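Local coordinates for Box C/D snoRNA protein 1 (PDB 6THL) that is required for the accumulation of box C/D snoRNAs, involved in snoRNA processing, transport to the nucleolus and ribosome biogenesis, at residues E148-I151 / G152-L155; L20-M24 / Q25-Q29. All coordinates share one frame; numbering follows the deposited sequence.

Contact 1 (E148-I151 / G152-L155); sequences EKCI and GELL
Cys150 O is gripped by two backbone amides at the start of a short helical turn in the BCD1 domain, with Cys150 as the N-cap residue. The firmer bond comes from Leu154 N, at 2.7 Å from Cys150 O, and is nearly straight (N-H...O 168°), arriving close to the line of the carbonyl bond. Glu153 N lies 2.8 Å from the same Cys150 O, but at a poorer angle, so that bond is weak. The cap is shared with the side chain: Cys150 SG stands between the backbone N and the carbonyl carbon (chi1 67°), a torsion that turns the sulfur toward Glu153 N, 3.7 Å away, from which it accepts a weak capping bond. Around these bonds, side chains four residues apart meet along the turn. On the exposed flank the Lys149 chain passes roughly perpendicular to that of Glu153, with Lys149 CG 3.7 Å from Glu153 CB; their charged ends do not meet. On the buried flank Ile151 and Leu155 run alongside one another, methyl CG2 of Ile151 against CD1 of Leu155. An alanine in place of Leu155 would probably leave Ile151 CG2 without the methyl it packs on and open a gap toward Pro164, which Leu155 also touches. Beyond the turn, Ile151 and Gly152 form backbone hydrogen bonds with Asp73 and Glu71, and Leu154 rests on Leu144. Leu154 itself meets the capping stretch through its branch point, with Leu154 CG 4.1 Å from Lys149 CB and 3.9 Å from Cys150 O.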
ATOM      1  N   GLU B 148       6.543 -22.810  26.923  1.00 75.48           N
ATOM      2  CA  GLU B 148       6.887 -24.176  27.176  1.00 75.50           C
ATOM      3  C   GLU B 148       7.643 -24.748  25.994  1.00 79.14           C
ATOM      4  O   GLU B 148       7.761 -25.949  25.896  1.00 79.62           O
ATOM      5  CB  GLU B 148       5.597 -24.955  27.442  1.00 84.06           C
ATOM      6  CG  GLU B 148       4.496 -24.088  28.094  1.00 96.25           C
ATOM      7  CD  GLU B 148       3.541 -24.819  29.053  1.00 94.53           C
ATOM      8  OE1 GLU B 148       3.839 -25.954  29.477  1.00 96.90           O
ATOM      9  OE2 GLU B 148       2.494 -24.225  29.423  1.00 85.57           O
ATOM     10  N   LYS B 149       8.170 -23.885  25.115  1.00 89.17           N
ATOM     11  CA  LYS B 149       8.810 -24.299  23.832  1.00 87.45           C
ATOM     12  C   LYS B 149       9.440 -23.137  23.039  1.00 79.69           C
ATOM     13  O   LYS B 149       8.979 -21.992  23.097  1.00 82.64           O
ATOM     14  CB  LYS B 149       7.797 -24.992  22.905  1.00 81.58           C
ATOM     15  CG  LYS B 149       7.887 -26.514  22.819  1.00 75.34           C
ATOM     16  CD  LYS B 149       6.702 -27.038  22.011  1.00 76.53           C
ATOM     17  CE  LYS B 149       6.255 -28.441  22.392  1.00 68.56           C
ATOM     18  NZ  LYS B 149       6.704 -29.407  21.360  1.00 67.35           N
ATOM     19  N   CYS B 150      10.480 -23.458  22.283  1.00 71.85           N
ATOM     20  CA  CYS B 150      11.087 -22.506  21.365  1.00 73.93           C
ATOM     21  C   CYS B 150      10.288 -22.499  20.037  1.00 69.22           C
ATOM     22  O   CYS B 150       9.574 -23.469  19.716  1.00 60.32           O
ATOM     23  CB  CYS B 150      12.577 -22.832  21.144  1.00 75.01           C
ATOM     24  SG  CYS B 150      12.897 -24.391  20.264  1.00 83.90           S
ATOM     25  N   ILE B 151      10.404 -21.398  19.286  1.00 64.08           N
ATOM     26  CA  ILE B 151       9.670 -21.203  18.008  1.00 61.10           C
ATOM     27  C   ILE B 151       9.803 -22.426  17.104  1.00 57.50           C
ATOM     28  O   ILE B 151       8.821 -22.855  16.484  1.00 53.17           O
ATOM     29  CB  ILE B 151      10.221 -19.996  17.211  1.00 60.86           C
ATOM     30  CG1 ILE B 151       9.875 -18.695  17.916  1.00 61.75           C
ATOM     31  CG2 ILE B 151       9.659 -19.950  15.798  1.00 63.14           C
ATOM     32  CD1 ILE B 151      10.779 -17.557  17.510  1.00 63.62           C
ATOM     33  N   GLY B 152      11.037 -22.933  17.010  1.00 51.79           N
ATOM     34  CA  GLY B 152      11.378 -24.074  16.183  1.00 52.82           C
ATOM     35  C   GLY B 152      10.577 -25.300  16.564  1.00 58.12           C
ATOM     36  O   GLY B 152      10.188 -26.093  15.701  1.00 55.54           O
ATOM     37  N   GLU B 153      10.320 -25.459  17.859  1.00 63.98           N
ATOM     38  CA  GLU B 153       9.520 -26.583  18.309  1.00 68.51           C
ATOM     39  C   GLU B 153       8.055 -26.218  18.106  1.00 62.84           C
ATOM     40  O   GLU B 153       7.322 -26.968  17.473  1.00 59.53           O
ATOM     41  CB  GLU B 153       9.860 -26.992  19.758  1.00 75.94           C
ATOM     42  CG  GLU B 153      11.304 -27.462  19.973  1.00 73.47           C
ATOM     43  CD  GLU B 153      11.583 -28.897  19.507  1.00 74.15           C
ATOM     44  OE1 GLU B 153      10.966 -29.391  18.540  1.00 70.43           O
ATOM     45  OE2 GLU B 153      12.465 -29.547  20.106  1.00 78.71           O
ATOM     46  N   LEU B 154       7.644 -25.036  18.562  1.00 65.15           N
ATOM     47  CA  LEU B 154       6.273 -24.547  18.291  1.00 66.87           C
ATOM     48  C   LEU B 154       5.849 -24.665  16.825  1.00 67.29           C
ATOM     49  O   LEU B 154       4.666 -24.545  16.524  1.00 74.62           O
ATOM     50  CB  LEU B 154       6.109 -23.079  18.688  1.00 64.61           C
ATOM     51  CG  LEU B 154       5.787 -22.727  20.138  1.00 74.37           C
ATOM     52  CD1 LEU B 154       5.674 -21.208  20.312  1.00 74.15           C
ATOM     53  CD2 LEU B 154       4.513 -23.418  20.606  1.00 76.57           C
ATOM     54  N   LEU B 155       6.795 -24.852  15.912  1.00 62.48           N
ATOM     55  CA  LEU B 155       6.460 -24.813  14.512  1.00 66.59           C
ATOM     56  C   LEU B 155       6.694 -26.151  13.847  1.00 70.04           C
ATOM     57  O   LEU B 155       6.196 -26.370  12.746  1.00 73.91           O
ATOM     58  CB  LEU B 155       7.246 -23.682  13.802  1.00 72.51           C
ATOM     59  CG  LEU B 155       6.839 -22.196  14.033  1.00 72.07           C
ATOM     60  CD1 LEU B 155       7.837 -21.198  13.460  1.00 70.60           C
ATOM     61  CD2 LEU B 155       5.466 -21.889  13.454  1.00 70.47           C
TER

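Contact 2 (L20-M24 / Q25-Q29)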
ATOM      1  N   LEU B  20       4.393 -18.763  -2.013  1.00 46.01           N
ATOM      2  CA  LEU B  20       3.565 -18.072  -2.953  1.00 41.85           C
ATOM      3  C   LEU B  20       4.427 -17.716  -4.158  1.00 40.01           C
ATOM      4  O   LEU B  20       5.668 -17.667  -4.047  1.00 42.25           O
ATOM      5  CB  LEU B  20       3.016 -16.847  -2.234  1.00 46.49           C
ATOM      6  CG  LEU B  20       2.090 -17.197  -1.042  1.00 50.40           C
ATOM      7  CD1 LEU B  20       1.630 -15.949  -0.286  1.00 50.18           C
ATOM      8  CD2 LEU B  20       0.867 -18.028  -1.478  1.00 49.59           C
ATOM      9  N   PRO B  21       3.807 -17.457  -5.317  1.00 40.15           N
ATOM     10  CA  PRO B  21       4.580 -16.809  -6.398  1.00 39.38           C
ATOM     11  C   PRO B  21       5.200 -15.512  -5.906  1.00 38.94           C
ATOM     12  O   PRO B  21       4.613 -14.781  -5.111  1.00 36.24           O
ATOM     13  CB  PRO B  21       3.564 -16.513  -7.484  1.00 38.02           C
ATOM     14  CG  PRO B  21       2.247 -16.991  -6.998  1.00 41.03           C
ATOM     15  CD  PRO B  21       2.360 -17.398  -5.553  1.00 43.95           C
ATOM     16  N   LYS B  22       6.410 -15.272  -6.372  1.00 43.85           N
ATOM     17  CA  LYS B  22       7.307 -14.231  -5.842  1.00 47.70           C
ATOM     18  C   LYS B  22       6.753 -12.796  -5.990  1.00 46.92           C
ATOM     19  O   LYS B  22       7.000 -11.905  -5.142  1.00 44.12           O
ATOM     20  CB  LYS B  22       8.696 -14.375  -6.519  1.00 51.40           C
ATOM     21  CG  LYS B  22       9.632 -15.419  -5.881  1.00 57.30           C
ATOM     22  CD  LYS B  22      10.200 -16.442  -6.880  1.00 62.35           C
ATOM     23  CE  LYS B  22      10.712 -17.716  -6.183  1.00 65.80           C
ATOM     24  NZ  LYS B  22      11.169 -18.779  -7.134  1.00 67.67           N
ATOM     25  N   GLY B  23       5.979 -12.596  -7.058  1.00 44.40           N
ATOM     26  CA  GLY B  23       5.253 -11.347  -7.259  1.00 45.51           C
ATOM     27  C   GLY B  23       4.419 -10.945  -6.058  1.00 47.39           C
ATOM     28  O   GLY B  23       4.135  -9.776  -5.896  1.00 48.37           O
ATOM     29  N   MET B  24       4.037 -11.901  -5.205  1.00 46.10           N
ATOM     30  CA  MET B  24       3.059 -11.619  -4.175  1.00 42.56           C
ATOM     31  C   MET B  24       3.741 -10.835  -3.081  1.00 37.76           C
ATOM     32  O   MET B  24       4.886 -11.094  -2.763  1.00 36.01           O
ATOM     33  CB  MET B  24       2.430 -12.901  -3.630  1.00 45.17           C
ATOM     34  CG  MET B  24       1.619 -13.691  -4.642  1.00 45.98           C
ATOM     35  SD  MET B  24       0.114 -12.850  -5.164  1.00 47.26           S
ATOM     36  CE  MET B  24      -0.043 -13.623  -6.765  1.00 39.97           C
ATOM     37  N   GLN B  25       3.032  -9.846  -2.546  1.00 34.36           N
ATOM     38  CA  GLN B  25       3.571  -8.971  -1.534  1.00 33.83           C
ATOM     39  C   GLN B  25       4.211  -9.814  -0.423  1.00 36.72           C
ATOM     40  O   GLN B  25       5.362  -9.578  -0.040  1.00 39.21           O
ATOM     41  CB  GLN B  25       2.465  -8.044  -1.003  1.00 33.49           C
ATOM     42  CG  GLN B  25       2.987  -7.011  -0.028  1.00 36.96           C
ATOM     43  CD  GLN B  25       2.190  -5.727   0.012  1.00 39.40           C
ATOM     44  OE1 GLN B  25       2.230  -4.943  -0.931  1.00 41.42           O
ATOM     45  NE2 GLN B  25       1.495  -5.479   1.124  1.00 38.34           N
ATOM     46  N   ARG B  26       3.487 -10.835   0.047  1.00 39.12           N
ATOM     47  CA  ARG B  26       3.932 -11.654   1.166  1.00 39.19           C
ATOM     48  C   ARG B  26       5.254 -12.299   0.823  1.00 42.11           C
ATOM     49  O   ARG B  26       6.153 -12.404   1.675  1.00 47.14           O
ATOM     50  CB  ARG B  26       2.923 -12.739   1.562  1.00 39.17           C
ATOM     51  CG  ARG B  26       3.375 -13.593   2.754  1.00 38.12           C
ATOM     52  CD  ARG B  26       2.245 -14.327   3.495  1.00 38.30           C
ATOM     53  NE  ARG B  26       2.771 -14.897   4.736  1.00 36.07           N
ATOM     54  CZ  ARG B  26       2.588 -14.411   5.962  1.00 33.03           C
ATOM     55  NH1 ARG B  26       1.782 -13.394   6.174  1.00 30.05           N
ATOM     56  NH2 ARG B  26       3.179 -15.014   7.004  1.00 32.04           N
ATOM     57  N   SER B  27       5.387 -12.717  -0.424  1.00 37.64           N
ATOM     58  CA  SER B  27       6.599 -13.376  -0.836  1.00 42.16           C
ATOM     59  C   SER B  27       7.759 -12.429  -0.618  1.00 42.31           C
ATOM     60  O   SER B  27       8.805 -12.805  -0.119  1.00 44.53           O
ATOM     61  CB  SER B  27       6.498 -13.818  -2.292  1.00 45.83           C
ATOM     62  OG  SER B  27       7.737 -14.256  -2.752  1.00 48.68           O
ATOM     63  N   SER B  28       7.551 -11.167  -0.916  1.00 46.49           N
ATOM     64  CA  SER B  28       8.607 -10.204  -0.703  1.00 49.52           C
ATOM     65  C   SER B  28       8.649  -9.785   0.732  1.00 49.11           C
ATOM     66  O   SER B  28       9.553  -9.048   1.091  1.00 58.73           O
ATOM     67  CB  SER B  28       8.446  -8.966  -1.602  1.00 52.86           C
ATOM     68  OG  SER B  28       8.492  -9.311  -2.990  1.00 55.54           O
ATOM     69  N   GLN B  29       7.703 -10.188   1.576  1.00 45.41           N
ATOM     70  CA  GLN B  29       7.903  -9.861   3.010  1.00 48.10           C
ATOM     71  C   GLN B  29       8.427 -11.016   3.841  1.00 45.57           C
ATOM     72  O   GLN B  29       8.556 -10.870   5.040  1.00 45.92           O
ATOM     73  CB  GLN B  29       6.711  -9.133   3.677  1.00 48.06           C
ATOM     74  CG  GLN B  29       5.351  -9.469   3.107  1.00 46.92           C
ATOM     75  CD  GLN B  29       4.178  -8.832   3.823  1.00 40.81           C
ATOM     76  OE1 GLN B  29       3.117  -8.746   3.256  1.00 43.77           O
ATOM     77  NE2 GLN B  29       4.357  -8.405   5.054  1.00 38.02           N
TER
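Met24, Ser27 and Leu20 carry this local contact, in which a tight turn runs straight into a short helix. Met24 contributes chiefly its backbone: Met24 O takes Ser28 N at 3.2 Å, with the donor in the carbonyl plane and an N-H...O angle of 152°, and it takes a weaker, more bent bond from Ser27 N at 2.9 Å. Its thioether chain, bent at its second torsion, leads off to an apolar side chain of the other protein in the assembly. Ser27 faces back over the turn. Ser27 OG is anti to the backbone N (chi1 170°), a setting that brings the hydroxyl beside Lys22, where it donates a weak hydrogen bond to Lys22 O, 3.4 Å away. Leu20, just ahead of the turn, reaches the helix through one methyl: Leu20 CD1 lies 3.9 Å from Arg26 CB, a purely apolar touch against the base of the extended arginine chain. The guanidinium beyond belongs to other partners, with a salt bridge to Glu46, a cation-pi contact with Phe163 and a further salt bridge to an acidic side chain of the other protein. Gln25, too, spends its amide on that protein, bonding to its backbone and to an aromatic side chain. The arrangement is that of a type I beta turn, Pro21 to Met24, closed by a hydrogen bond from Met24 N to Pro21 O at 2.9 Å and running directly into a short helix at a protein-protein interface.

Overall arrangement
From the N terminus the chain first reaches contact 2, where the loop after strand 15-18 folds into helix 25-29 before strand 33-35 begins. Contact 1 comes much later, turning the loop after strand 140-143 into helix 151-155, which leads on to strand 159-161. Each is local, made where a loop passes into a helix, so the two stand in series and neither nest nor cross. The centres of contacts 1 and 2 are 25 Å apart, and their nearest atoms about 10 Å. They are related nonetheless: strand 159-161, which follows contact 1, pairs in parallel with strand 15-18, which precedes contact 2. Contact 2 meets the other protein; contact 1 is touched by no other chain.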